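Local atomic coordinates of sensory box/GGDEF domain protein (Colwellia psychrerythraea, PDB entry 3LYX), a protein that probably acts as a sensory signalling protein, its PAS domain sensing an input and its GGDEF domain probably making the second messenger cyclic di-GMP. Residues 32-37 against 42-47. Numbering follows the deposited sequence.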
ATOM      1  N   TRP B  32      -4.225  -0.091 -11.577  1.00 24.22           N
ATOM      2  CA  TRP B  32      -5.274   0.070 -10.577  1.00 23.87           C
ATOM      3  C   TRP B  32      -5.212  -1.171  -9.687  1.00 25.37           C
ATOM      4  O   TRP B  32      -5.212  -2.286 -10.204  1.00 26.32           O
ATOM      5  CB  TRP B  32      -6.590   0.142 -11.379  1.00 24.57           C
ATOM      6  CG  TRP B  32      -7.894   0.267 -10.659  1.00 21.85           C
ATOM      7  CD1 TRP B  32      -8.706  -0.751 -10.249  1.00 23.78           C
ATOM      8  CD2 TRP B  32      -8.593   1.479 -10.368  1.00 23.06           C
ATOM      9  NE1 TRP B  32      -9.871  -0.249  -9.727  1.00 25.25           N
ATOM     10  CE2 TRP B  32      -9.828   1.120  -9.786  1.00 23.02           C
ATOM     11  CE3 TRP B  32      -8.295   2.838 -10.542  1.00 21.25           C
ATOM     12  CZ2 TRP B  32     -10.767   2.067  -9.378  1.00 22.73           C
ATOM     13  CZ3 TRP B  32      -9.227   3.782 -10.136  1.00 19.95           C
ATOM     14  CH2 TRP B  32     -10.450   3.391  -9.561  1.00 25.09           C
ATOM     15  N   ASN B  33      -5.145  -0.995  -8.367  1.00 27.48           N
ATOM     16  CA  ASN B  33      -5.077  -2.151  -7.463  1.00 26.62           C
ATOM     17  C   ASN B  33      -6.436  -2.421  -6.826  1.00 26.08           C
ATOM     18  O   ASN B  33      -7.384  -1.655  -7.020  1.00 26.57           O
ATOM     19  CB  ASN B  33      -4.018  -1.927  -6.370  1.00 24.97           C
ATOM     20  CG  ASN B  33      -4.407  -0.832  -5.386  1.00 26.02           C
ATOM     21  OD1 ASN B  33      -5.235   0.025  -5.688  1.00 24.84           O
ATOM     22  ND2 ASN B  33      -3.795  -0.849  -4.205  1.00 24.08           N
ATOM     23  N   LYS B  34      -6.532  -3.508  -6.064  1.00 26.66           N
ATOM     24  CA  LYS B  34      -7.784  -3.886  -5.413  1.00 27.45           C
ATOM     25  C   LYS B  34      -8.290  -2.778  -4.508  1.00 27.33           C
ATOM     26  O   LYS B  34      -9.500  -2.540  -4.413  1.00 26.33           O
ATOM     27  CB  LYS B  34      -7.597  -5.165  -4.596  1.00 30.74           C
ATOM     28  CG  LYS B  34      -7.052  -6.356  -5.388  1.00 36.10           C
ATOM     29  CD  LYS B  34      -7.992  -6.784  -6.514  1.00 39.74           C
ATOM     30  CE  LYS B  34      -7.403  -7.953  -7.302  1.00 42.86           C
ATOM     31  NZ  LYS B  34      -8.305  -8.434  -8.395  1.00 43.67           N
ATOM     32  N   GLY B  35      -7.354  -2.106  -3.837  1.00 26.40           N
ATOM     33  CA  GLY B  35      -7.715  -1.015  -2.952  1.00 25.91           C
ATOM     34  C   GLY B  35      -8.550   0.046  -3.644  1.00 24.57           C
ATOM     35  O   GLY B  35      -9.496   0.573  -3.063  1.00 24.31           O
ATOM     36  N   SER B  36      -8.206   0.365  -4.888  1.00 25.85           N
ATOM     37  CA  SER B  36      -8.953   1.375  -5.629  1.00 27.18           C
ATOM     38  C   SER B  36     -10.338   0.848  -5.996  1.00 26.51           C
ATOM     39  O   SER B  36     -11.311   1.602  -6.025  1.00 25.95           O
ATOM     40  CB  SER B  36      -8.185   1.789  -6.885  1.00 28.91           C
ATOM     41  OG  SER B  36      -6.980   2.459  -6.540  1.00 31.24           O
ATOM     42  N   GLU B  37     -10.431  -0.449  -6.273  1.00 29.25           N
ATOM     43  CA  GLU B  37     -11.721  -1.040  -6.600  1.00 29.76           C
ATOM     44  C   GLU B  37     -12.653  -0.887  -5.400  1.00 29.92           C
ATOM     45  O   GLU B  37     -13.816  -0.515  -5.551  1.00 29.55           O
ATOM     46  CB  GLU B  37     -11.576  -2.520  -6.959  1.00 32.26           C
ATOM     47  CG  GLU B  37     -12.905  -3.277  -6.902  1.00 34.94           C
ATOM     48  CD  GLU B  37     -12.880  -4.594  -7.658  1.00 35.53           C
ATOM     49  OE1 GLU B  37     -11.843  -5.286  -7.638  1.00 39.45           O
ATOM     50  OE2 GLU B  37     -13.912  -4.941  -8.264  1.00 36.60           O
ATOM     51  N   TYR B  42     -14.932   0.750  -9.113  1.00 30.75           N
ATOM     52  CA  TYR B  42     -14.588   0.153 -10.408  1.00 30.58           C
ATOM     53  C   TYR B  42     -13.525  -0.935 -10.284  1.00 30.08           C
ATOM     54  O   TYR B  42     -12.630  -0.832  -9.446  1.00 31.69           O
ATOM     55  CB  TYR B  42     -14.035   1.219 -11.351  1.00 29.86           C
ATOM     56  CG  TYR B  42     -14.919   2.425 -11.559  1.00 31.61           C
ATOM     57  CD1 TYR B  42     -15.900   2.433 -12.558  1.00 33.79           C
ATOM     58  CD2 TYR B  42     -14.740   3.580 -10.795  1.00 29.50           C
ATOM     59  CE1 TYR B  42     -16.673   3.566 -12.796  1.00 32.21           C
ATOM     60  CE2 TYR B  42     -15.506   4.713 -11.022  1.00 31.83           C
ATOM     61  CZ  TYR B  42     -16.468   4.700 -12.027  1.00 32.39           C
ATOM     62  OH  TYR B  42     -17.202   5.830 -12.280  1.00 31.22           O
ATOM     63  N   SER B  43     -13.621  -1.962 -11.129  1.00 28.24           N
ATOM     64  CA  SER B  43     -12.649  -3.061 -11.139  1.00 27.78           C
ATOM     65  C   SER B  43     -11.553  -2.666 -12.134  1.00 28.52           C
ATOM     66  O   SER B  43     -11.718  -1.692 -12.862  1.00 30.43           O
ATOM     67  CB  SER B  43     -13.318  -4.371 -11.586  1.00 27.41           C
ATOM     68  OG  SER B  43     -13.803  -4.289 -12.922  1.00 24.85           O
ATOM     69  N   LYS B  44     -10.449  -3.408 -12.175  1.00 28.47           N
ATOM     70  CA  LYS B  44      -9.354  -3.088 -13.095  1.00 29.96           C
ATOM     71  C   LYS B  44      -9.828  -2.961 -14.545  1.00 30.94           C
ATOM     72  O   LYS B  44      -9.411  -2.050 -15.266  1.00 26.93           O
ATOM     73  CB  LYS B  44      -8.243  -4.146 -13.025  1.00 34.96           C
ATOM     74  CG  LYS B  44      -7.637  -4.361 -11.646  1.00 40.24           C
ATOM     75  CD  LYS B  44      -6.323  -5.142 -11.736  1.00 45.66           C
ATOM     76  CE  LYS B  44      -5.683  -5.374 -10.357  1.00 46.04           C
ATOM     77  NZ  LYS B  44      -6.470  -6.344  -9.542  1.00 46.65           N
ATOM     78  N   GLU B  45     -10.704  -3.874 -14.965  1.00 31.83           N
ATOM     79  CA  GLU B  45     -11.235  -3.861 -16.328  1.00 31.58           C
ATOM     80  C   GLU B  45     -11.993  -2.576 -16.635  1.00 30.56           C
ATOM     81  O   GLU B  45     -11.987  -2.103 -17.766  1.00 30.85           O
ATOM     82  CB  GLU B  45     -12.190  -5.039 -16.553  1.00 34.40           C
ATOM     83  CG  GLU B  45     -11.565  -6.418 -16.479  1.00 38.38           C
ATOM     84  CD  GLU B  45     -11.209  -6.813 -15.065  1.00 40.83           C
ATOM     85  OE1 GLU B  45     -12.039  -6.579 -14.161  1.00 41.51           O
ATOM     86  OE2 GLU B  45     -10.106  -7.364 -14.863  1.00 44.17           O
ATOM     87  N   GLN B  46     -12.651  -2.014 -15.628  1.00 29.74           N
ATOM     88  CA  GLN B  46     -13.423  -0.794 -15.816  1.00 30.34           C
ATOM     89  C   GLN B  46     -12.632   0.492 -15.618  1.00 30.16           C
ATOM     90  O   GLN B  46     -13.081   1.563 -16.029  1.00 30.91           O
ATOM     91  CB  GLN B  46     -14.606  -0.769 -14.858  1.00 31.29           C
ATOM     92  CG  GLN B  46     -15.566  -1.925 -15.000  1.00 31.93           C
ATOM     93  CD  GLN B  46     -16.621  -1.899 -13.920  1.00 32.05           C
ATOM     94  OE1 GLN B  46     -16.303  -1.793 -12.733  1.00 28.51           O
ATOM     95  NE2 GLN B  46     -17.885  -1.995 -14.320  1.00 34.67           N
ATOM     96  N   ALA B  47     -11.464   0.392 -14.993  1.00 29.55           N
ATOM     97  CA  ALA B  47     -10.644   1.573 -14.724  1.00 28.89           C
ATOM     98  C   ALA B  47      -9.482   1.826 -15.688  1.00 27.54           C
ATOM     99  O   ALA B  47      -9.298   2.949 -16.163  1.00 27.05           O
ATOM    100  CB  ALA B  47     -10.116   1.509 -13.292  1.00 28.48           C
TER
HETATM  101  O   HOH W   1     -10.278  -5.042  -9.921  1.00 33.03           O
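Y42 opens the second segment by offering its carbonyl oxygen to the indole of W32, in the PAS domain that makes up this chain, where the fold leaves strand 29-32, passes through helix 34-40 and turns back into the short helix 44-47. The bond from W32 NE1 to Y42 O is short, 2.8 Å, but bent, with an N-H...O angle of 139°; the donor sits above the carbonyl plane. The same oxygen also receives a C-H...O contact from E37 CA at 3.0 Å, which ties the turn to both strand end and helix. At S43, the N-cap of helix 44-47, CB lies 3.4 Å from E37 OE2, while the backbone N is held by the side-chain oxygen of Q46. A water bridges the two helices at K44, donating to E37 OE1 and accepting from K44 N, each at 2.8 Å. K44 runs its aliphatic chain past W32 O and crosses the K34 chain at about a right angle; the very close approach of the two lysine ends is doubtful. K44 NZ also has a long, weak ion pair with D14, which could at most partly offset the like charges. A47 closes the segment over the indole: its CB stands 3.5 Å from the centroid of the six-membered ring, a CH-pi contact. A leucine in place of W32 would probably leave Y42 O without its N-H donor and open a gap between S36 and A47. With CG anti to the backbone N (chi1 178°), the W32 ring slots between A47 CB and, on the opposite face, S36 CB, each 3.3 Å from the ring plane.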